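Long-range contacts in CpuTA1 (Curtobacterium pusillum, PDB 5K3W), which belongs to the class IV aminotransferase family and holds pyridoxal-5'-phosphate in a pocket of the fold: residues A[149-154]-A[279-284]; A[211-216]-A[258-263]. All blocks are in the same frame, centred on the assembly; numbering follows the deposited sequence.

Contact 1: A[149-154]-A[279-284]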
ATOM      1  N   ILE A 149      24.931  10.328   1.327  1.00 27.45           N
ATOM      2  CA  ILE A 149      23.695  10.573   0.594  1.00 19.31           C
ATOM      3  C   ILE A 149      23.202  11.977   0.924  1.00 27.04           C
ATOM      4  O   ILE A 149      23.423  12.486   2.026  1.00 32.28           O
ATOM      5  CB  ILE A 149      22.578   9.557   0.939  1.00 24.32           C
ATOM      6  CG1 ILE A 149      22.408   9.439   2.455  1.00 19.29           C
ATOM      7  CG2 ILE A 149      22.822   8.200   0.307  1.00 20.15           C
ATOM      8  CD1 ILE A 149      21.218   8.583   2.867  1.00 18.24           C
ATOM      9  N   ARG A 150      22.524  12.599  -0.040  1.00 22.08           N
ATOM     10  CA  ARG A 150      21.774  13.826   0.192  1.00 20.19           C
ATOM     11  C   ARG A 150      20.316  13.499   0.509  1.00 24.37           C
ATOM     12  O   ARG A 150      19.692  12.663  -0.154  1.00 20.76           O
ATOM     13  CB  ARG A 150      21.841  14.736  -1.036  1.00 24.11           C
ATOM     14  CG  ARG A 150      23.252  15.084  -1.487  1.00 25.28           C
ATOM     15  CD  ARG A 150      23.254  15.974  -2.741  1.00 20.29           C
ATOM     16  NE  ARG A 150      22.541  17.242  -2.572  1.00 25.57           N
ATOM     17  CZ  ARG A 150      23.062  18.339  -2.025  1.00 26.16           C
ATOM     18  NH1 ARG A 150      24.304  18.347  -1.570  1.00 23.05           N
ATOM     19  NH2 ARG A 150      22.330  19.435  -1.915  1.00 34.86           N
ATOM     20  N   VAL A 151      19.764  14.177   1.511  1.00 18.74           N
ATOM     21  CA  VAL A 151      18.424  13.868   1.983  1.00 19.54           C
ATOM     22  C   VAL A 151      17.587  15.144   2.061  1.00 21.66           C
ATOM     23  O   VAL A 151      18.106  16.249   2.226  1.00 18.04           O
ATOM     24  CB  VAL A 151      18.484  13.140   3.354  1.00 17.89           C
ATOM     25  CG1 VAL A 151      17.089  12.728   3.822  1.00 14.69           C
ATOM     26  CG2 VAL A 151      19.396  11.919   3.260  1.00 13.02           C
ATOM     27  N   VAL A 152      16.272  14.982   1.952  1.00 20.19           N
ATOM     28  CA  VAL A 152      15.339  16.090   2.097  1.00 21.47           C
ATOM     29  C   VAL A 152      14.268  15.681   3.092  1.00 18.92           C
ATOM     30  O   VAL A 152      13.973  14.495   3.255  1.00 20.55           O
ATOM     31  CB  VAL A 152      14.710  16.498   0.745  1.00 18.94           C
ATOM     32  CG1 VAL A 152      15.781  16.973  -0.204  1.00 16.81           C
ATOM     33  CG2 VAL A 152      13.965  15.329   0.122  1.00 20.22           C
ATOM     34  N   THR A 153      13.693  16.662   3.774  1.00 20.52           N
ATOM     35  CA  THR A 153      12.565  16.390   4.656  1.00 22.58           C
ATOM     36  C   THR A 153      11.251  16.560   3.897  1.00 22.65           C
ATOM     37  O   THR A 153      11.100  17.474   3.077  1.00 20.36           O
ATOM     38  CB  THR A 153      12.590  17.287   5.898  1.00 19.81           C
ATOM     39  OG1 THR A 153      12.790  18.648   5.518  1.00 20.89           O
ATOM     40  CG2 THR A 153      13.706  16.876   6.819  1.00 16.15           C
ATOM     41  N   LEU A 154      10.316  15.643   4.152  1.00 23.37           N
ATOM     42  CA  LEU A 154       9.012  15.614   3.498  1.00 23.15           C
ATOM     43  C   LEU A 154       7.919  15.381   4.531  1.00 24.25           C
ATOM     44  O   LEU A 154       8.067  14.564   5.449  1.00 15.98           O
ATOM     45  CB  LEU A 154       8.914  14.524   2.431  1.00 14.55           C
ATOM     46  CG  LEU A 154       9.777  14.641   1.175  1.00 25.55           C
ATOM     47  CD1 LEU A 154       9.364  13.573   0.158  1.00 20.42           C
ATOM     48  CD2 LEU A 154       9.719  16.047   0.563  1.00 20.16           C
ATOM     49  N   THR A 279      25.153  13.730   3.895  1.00 21.38           N
ATOM     50  CA  THR A 279      26.004  14.865   3.563  1.00 20.97           C
ATOM     51  C   THR A 279      25.230  16.171   3.494  1.00 28.09           C
ATOM     52  O   THR A 279      25.802  17.241   3.734  1.00 29.87           O
ATOM     53  CB  THR A 279      26.697  14.642   2.212  1.00 26.93           C
ATOM     54  OG1 THR A 279      25.703  14.475   1.191  1.00 27.24           O
ATOM     55  CG2 THR A 279      27.568  13.419   2.249  1.00 24.97           C
ATOM     56  N   ALA A 280      23.949  16.116   3.148  1.00 24.66           N
ATOM     57  CA  ALA A 280      23.130  17.315   3.072  1.00 22.44           C
ATOM     58  C   ALA A 280      21.693  16.955   3.426  1.00 24.12           C
ATOM     59  O   ALA A 280      21.188  15.891   3.051  1.00 26.23           O
ATOM     60  CB  ALA A 280      23.212  17.964   1.680  1.00 18.91           C
ATOM     61  N   LEU A 281      21.045  17.837   4.166  1.00 27.58           N
ATOM     62  CA  LEU A 281      19.636  17.686   4.495  1.00 29.22           C
ATOM     63  C   LEU A 281      18.954  18.974   4.061  1.00 32.71           C
ATOM     64  O   LEU A 281      19.227  20.041   4.619  1.00 32.76           O
ATOM     65  CB  LEU A 281      19.431  17.416   5.984  1.00 22.73           C
ATOM     66  CG  LEU A 281      17.971  17.192   6.384  1.00 30.72           C
ATOM     67  CD1 LEU A 281      17.445  15.947   5.683  1.00 26.53           C
ATOM     68  CD2 LEU A 281      17.780  17.105   7.918  1.00 18.00           C
ATOM     69  N   ASP A 282      18.098  18.879   3.050  1.00 29.41           N
ATOM     70  CA  ASP A 282      17.456  20.056   2.481  1.00 31.00           C
ATOM     71  C   ASP A 282      18.496  21.105   2.099  1.00 34.05           C
ATOM     72  O   ASP A 282      18.331  22.301   2.343  1.00 39.05           O
ATOM     73  CB  ASP A 282      16.427  20.629   3.447  1.00 21.13           C
ATOM     74  CG  ASP A 282      15.251  19.701   3.660  1.00 35.75           C
ATOM     75  OD1 ASP A 282      14.867  18.977   2.707  1.00 28.77           O
ATOM     76  OD2 ASP A 282      14.707  19.704   4.786  1.00 33.58           O
ATOM     77  N   ASP A 283      19.596  20.651   1.512  1.00 31.37           N
ATOM     78  CA  ASP A 283      20.654  21.512   0.990  1.00 44.65           C
ATOM     79  C   ASP A 283      21.468  22.233   2.066  1.00 44.37           C
ATOM     80  O   ASP A 283      22.406  22.963   1.716  1.00 45.25           O
ATOM     81  CB  ASP A 283      20.104  22.549   0.006  1.00 49.42           C
ATOM     82  CG  ASP A 283      19.515  21.905  -1.238  1.00 61.17           C
ATOM     83  OD1 ASP A 283      20.188  21.027  -1.831  1.00 45.81           O
ATOM     84  OD2 ASP A 283      18.372  22.263  -1.609  1.00 62.40           O
ATOM     85  N   ARG A 284      21.154  22.064   3.353  1.00 32.26           N
ATOM     86  CA  ARG A 284      22.121  22.391   4.389  1.00 25.21           C
ATOM     87  C   ARG A 284      23.150  21.270   4.451  1.00 25.92           C
ATOM     88  O   ARG A 284      22.785  20.091   4.451  1.00 22.95           O
ATOM     89  CB  ARG A 284      21.441  22.579   5.746  1.00 25.05           C
ATOM     90  CG  ARG A 284      22.423  22.514   6.919  1.00 30.24           C
ATOM     91  CD  ARG A 284      21.795  22.926   8.261  1.00 34.81           C
ATOM     92  NE  ARG A 284      21.659  24.377   8.384  1.00 31.36           N
ATOM     93  CZ  ARG A 284      20.505  25.026   8.273  1.00 54.28           C
ATOM     94  NH1 ARG A 284      20.477  26.352   8.392  1.00 39.58           N
ATOM     95  NH2 ARG A 284      19.376  24.345   8.053  1.00 48.19           N
TER
HETATM   96  O   HOH W   1      19.581  17.674   0.474  1.00 26.63           O

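Contact 2: A[211-216]-A[258-263]. With PLP (pyridoxal-5'-phosphate), chain C.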
ATOM      1  N   SER A 211      13.913   3.298   6.165  1.00 22.63           N
ATOM      2  CA  SER A 211      15.066   3.354   7.051  1.00 21.39           C
ATOM      3  C   SER A 211      14.697   4.118   8.310  1.00 22.28           C
ATOM      4  O   SER A 211      13.657   4.770   8.384  1.00 22.82           O
ATOM      5  CB  SER A 211      16.245   4.042   6.369  1.00 19.90           C
ATOM      6  OG  SER A 211      15.891   5.391   6.125  1.00 24.55           O
ATOM      7  N   ASN A 212      15.579   4.044   9.294  1.00 21.39           N
ATOM      8  CA  ASN A 212      15.470   4.852  10.494  1.00 19.61           C
ATOM      9  C   ASN A 212      16.590   5.879  10.534  1.00 18.09           C
ATOM     10  O   ASN A 212      17.624   5.729   9.880  1.00 19.37           O
ATOM     11  CB  ASN A 212      15.502   3.984  11.750  1.00 16.92           C
ATOM     12  CG  ASN A 212      14.297   3.086  11.843  1.00 23.33           C
ATOM     13  OD1 ASN A 212      14.353   1.918  11.472  1.00 22.86           O
ATOM     14  ND2 ASN A 212      13.183   3.638  12.318  1.00 23.23           N
ATOM     15  N   VAL A 213      16.355   6.925  11.327  1.00 16.64           N
ATOM     16  CA  VAL A 213      17.200   8.108  11.394  1.00 19.89           C
ATOM     17  C   VAL A 213      18.021   8.058  12.672  1.00 19.28           C
ATOM     18  O   VAL A 213      17.465   7.878  13.761  1.00 22.00           O
ATOM     19  CB  VAL A 213      16.348   9.387  11.356  1.00 16.87           C
ATOM     20  CG1 VAL A 213      17.231  10.612  11.256  1.00 18.12           C
ATOM     21  CG2 VAL A 213      15.390   9.318  10.211  1.00 27.97           C
ATOM     22  N   ILE A 214      19.333   8.258  12.548  1.00 20.55           N
ATOM     23  CA  ILE A 214      20.248   8.336  13.685  1.00 23.36           C
ATOM     24  C   ILE A 214      20.799   9.753  13.772  1.00 24.32           C
ATOM     25  O   ILE A 214      21.294  10.302  12.778  1.00 24.00           O
ATOM     26  CB  ILE A 214      21.396   7.318  13.572  1.00 30.16           C
ATOM     27  CG1 ILE A 214      20.847   5.900  13.381  1.00 19.64           C
ATOM     28  CG2 ILE A 214      22.248   7.368  14.832  1.00 25.16           C
ATOM     29  CD1 ILE A 214      20.019   5.442  14.533  1.00 17.71           C
ATOM     30  N   VAL A 215      20.722  10.341  14.960  1.00 22.48           N
ATOM     31  CA  VAL A 215      21.114  11.728  15.182  1.00 26.08           C
ATOM     32  C   VAL A 215      22.243  11.769  16.202  1.00 31.46           C
ATOM     33  O   VAL A 215      22.106  11.241  17.314  1.00 23.94           O
ATOM     34  CB  VAL A 215      19.929  12.585  15.664  1.00 27.59           C
ATOM     35  CG1 VAL A 215      20.412  13.966  16.036  1.00 30.24           C
ATOM     36  CG2 VAL A 215      18.856  12.667  14.593  1.00 26.30           C
ATOM     37  N   LEU A 216      23.354  12.396  15.825  1.00 27.34           N
ATOM     38  CA  LEU A 216      24.422  12.710  16.766  1.00 20.59           C
ATOM     39  C   LEU A 216      24.372  14.196  17.107  1.00 31.29           C
ATOM     40  O   LEU A 216      24.439  15.045  16.206  1.00 31.75           O
ATOM     41  CB  LEU A 216      25.784  12.342  16.195  1.00 19.72           C
ATOM     42  CG  LEU A 216      26.939  12.933  17.011  1.00 25.43           C
ATOM     43  CD1 LEU A 216      26.890  12.436  18.452  1.00 29.32           C
ATOM     44  CD2 LEU A 216      28.289  12.620  16.357  1.00 18.14           C
ATOM     45  N   ASP A 258      13.190  20.761  14.054  1.00 40.40           N
ATOM     46  CA  ASP A 258      14.177  21.792  14.358  1.00 42.10           C
ATOM     47  C   ASP A 258      15.448  21.188  14.944  1.00 40.36           C
ATOM     48  O   ASP A 258      16.557  21.493  14.488  1.00 38.41           O
ATOM     49  CB  ASP A 258      13.581  22.820  15.312  1.00 38.57           C
ATOM     50  CG  ASP A 258      14.030  24.228  14.989  1.00 63.56           C
ATOM     51  OD1 ASP A 258      14.484  24.446  13.842  1.00 64.64           O
ATOM     52  OD2 ASP A 258      13.929  25.116  15.869  1.00 76.56           O
ATOM     53  N   GLU A 259      15.308  20.333  15.962  1.00 31.23           N
ATOM     54  CA  GLU A 259      16.474  19.663  16.525  1.00 34.84           C
ATOM     55  C   GLU A 259      17.246  18.905  15.451  1.00 32.71           C
ATOM     56  O   GLU A 259      18.482  18.876  15.461  1.00 33.36           O
ATOM     57  CB  GLU A 259      16.046  18.719  17.651  1.00 33.79           C
ATOM     58  CG  GLU A 259      17.213  17.965  18.270  1.00 38.26           C
ATOM     59  CD  GLU A 259      16.810  17.083  19.447  1.00 52.13           C
ATOM     60  OE1 GLU A 259      17.524  16.091  19.714  1.00 50.95           O
ATOM     61  OE2 GLU A 259      15.786  17.379  20.102  1.00 46.68           O
ATOM     62  N   LEU A 260      16.534  18.303  14.503  1.00 34.67           N
ATOM     63  CA  LEU A 260      17.184  17.551  13.430  1.00 34.14           C
ATOM     64  C   LEU A 260      18.155  18.420  12.624  1.00 37.13           C
ATOM     65  O   LEU A 260      19.233  17.958  12.229  1.00 36.96           O
ATOM     66  CB  LEU A 260      16.101  16.962  12.534  1.00 26.62           C
ATOM     67  CG  LEU A 260      16.357  15.890  11.497  1.00 29.55           C
ATOM     68  CD1 LEU A 260      16.607  14.573  12.189  1.00 21.03           C
ATOM     69  CD2 LEU A 260      15.125  15.823  10.585  1.00 22.07           C
ATOM     70  N   ARG A 261      17.781  19.679  12.356  1.00 35.93           N
ATOM     71  CA  ARG A 261      18.655  20.593  11.623  1.00 34.64           C
ATOM     72  C   ARG A 261      19.929  20.901  12.389  1.00 33.21           C
ATOM     73  O   ARG A 261      20.982  21.104  11.777  1.00 34.48           O
ATOM     74  CB  ARG A 261      17.938  21.911  11.336  1.00 41.78           C
ATOM     75  CG  ARG A 261      16.516  21.762  10.901  1.00 44.36           C
ATOM     76  CD  ARG A 261      16.417  21.699   9.398  1.00 58.75           C
ATOM     77  NE  ARG A 261      15.046  21.463   8.957  1.00 61.13           N
ATOM     78  CZ  ARG A 261      14.713  21.137   7.714  1.00 54.81           C
ATOM     79  NH1 ARG A 261      15.657  21.002   6.791  1.00 38.12           N
ATOM     80  NH2 ARG A 261      13.439  20.934   7.396  1.00 56.62           N
ATOM     81  N   ASP A 262      19.846  20.992  13.715  1.00 32.00           N
ATOM     82  CA  ASP A 262      20.975  21.375  14.550  1.00 29.94           C
ATOM     83  C   ASP A 262      21.879  20.206  14.902  1.00 30.08           C
ATOM     84  O   ASP A 262      22.791  20.376  15.715  1.00 34.85           O
ATOM     85  CB  ASP A 262      20.486  22.034  15.841  1.00 37.23           C
ATOM     86  CG  ASP A 262      19.600  23.243  15.581  1.00 45.02           C
ATOM     87  OD1 ASP A 262      19.838  23.971  14.587  1.00 40.73           O
ATOM     88  OD2 ASP A 262      18.665  23.467  16.379  1.00 51.11           O
ATOM     89  N   ALA A 263      21.651  19.035  14.319  1.00 21.45           N
ATOM     90  CA  ALA A 263      22.445  17.866  14.660  1.00 30.60           C
ATOM     91  C   ALA A 263      23.865  17.993  14.117  1.00 33.03           C
ATOM     92  O   ALA A 263      24.117  18.680  13.124  1.00 34.09           O
ATOM     93  CB  ALA A 263      21.788  16.603  14.111  1.00 25.14           C
TER
HETATM   94  N1  PLP C 401      11.459   2.314   8.271  1.00 28.40           N
HETATM   95  C2  PLP C 401      10.765   1.648   7.304  1.00 30.06           C
HETATM   96  C2A PLP C 401       9.461   2.208   6.766  1.00 16.89           C
HETATM   97  C3  PLP C 401      11.252   0.446   6.827  1.00 23.95           C
HETATM   98  O3  PLP C 401      10.503  -0.215   5.842  1.00 18.43           O
HETATM   99  C4  PLP C 401      12.422  -0.070   7.329  1.00 26.31           C
HETATM  100  C4A PLP C 401      13.023  -1.358   6.835  1.00 23.24           C
HETATM  101  C5  PLP C 401      13.119   0.596   8.290  1.00 26.73           C
HETATM  102  C6  PLP C 401      12.621   1.797   8.766  1.00 28.17           C
HETATM  103  C5A PLP C 401      14.430   0.020   8.817  1.00 21.88           C
HETATM  104  O4P PLP C 401      14.276  -1.274   9.370  1.00 22.44           O
HETATM  105  P   PLP C 401      15.478  -2.321   9.333  1.00 25.49           P
HETATM  106  O1P PLP C 401      16.743  -1.701   9.884  1.00 20.55           O
HETATM  107  O2P PLP C 401      15.725  -2.819   7.930  1.00 19.41           O
HETATM  108  O3P PLP C 401      15.138  -3.499  10.209  1.00 20.08           O

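Contact 1: A[149-154]-A[279-284]
T279, where the chain turns a corner, opens the pairing by donating its backbone N to I149 O (2.8 Å), meeting that carbonyl from above its plane. A280 then returns its own O, in the carbonyl plane, to V151 N (2.7 Å, N-H...O 165°). Its methyl CB lies over one face of the R150 guanidinium, offset toward the rim and 3.4 Å from NH1, where a bend at chi3 (59°) in the arginine chain places the group. L281 pairs in parallel with V151; both side chains lie on the same sheet face and cross obliquely, L281 CD1 lying 3.7 Å from V151 CG1. D282 N continues the pattern to V151 O, and its carboxylate reaches T153 twice: OD1 takes T153 N (2.8 Å), while OD2 receives the T153 hydroxyl OG1 on its syn lone pair in a very short 2.3 Å bond. D283 OD1 forms a salt bridge with R150 NH2 in the guanidinium plane, though the hydrogen bond within it is weak and bent (119°). A water donates to V151 O and accepts from D283 N. The segment thus pairs alongside strand 149-155 in parallel, and the type I' turn from L281 to R284 closes a tight beta hairpin of strands 280-281 and 284-285.

Contact 2: A[211-216]-A[258-263]
Three apolar touches carry this buried contact, and no hydrogen bond crosses it. The closest is methyl to methyl: V215 CG1, anti to the backbone N (chi1 173°), meets A263 CB at 3.5 Å. The other branch, V215 CG2, takes L260 CD1 at 3.8 Å, with the two side chains crossing at about a right angle. L260 CD1 also faces V213 CG1 tip to tip at 4.1 Å, so one leucine methyl is shared by two valines. L260 reaches them because its CG stands anti to the backbone N (chi1 -167°), which carries its end toward the strand.

Strand alternation sets the valines. V213 and V215 point at the helix, whereas I214 turns away to pack on V221 and T223 of the adjoining strand. On the helix side, D262 is the first residue to leave helical geometry, so A263 already belongs to the outgoing chain; just beyond it, L216 makes backbone hydrogen bonds with E264 and A265, where the antiparallel neighbour 265-270 begins. Earlier in the helix, E259 OE2 forms a salt bridge with R253, and S256 OG is hydrogen-bonded to E259 N.

At the strand's other end N212 OD1 lies 3.2 Å from C6 of pyridoxal-5'-phosphate, its amide kept in place by a hydrogen bond from ND2 to L231 O, and S211 C lies 3.1 Å from the same C6. The strand therefore runs from the pyridoxal-5'-phosphate pocket of this class IV aminotransferase fold to a helix-on-sheet packing layer.

In the fold
After the strands of the antiparallel sheet the chain forms strand 149-155, then, past strand 195-199, strand 212-217, whose partner helix 257-261 follows later and closes the loop of contact 2. Only after strands 265-270 and 274-278 does the chain turn at T279 and close contact 1, so the whole of contact 2 falls within that longer excursion. The corner lets strand 274-278 of the five-stranded mixed sheet run on into the four-stranded one. The two contacts also touch: R261 NH1 forms a salt bridge with D282 OD2 at 2.6 Å, and L260 CD2 packs on L281 CD2. I197, on strand 195-199, touches V151, L281, V213 and L260, joining both sheets and the helix.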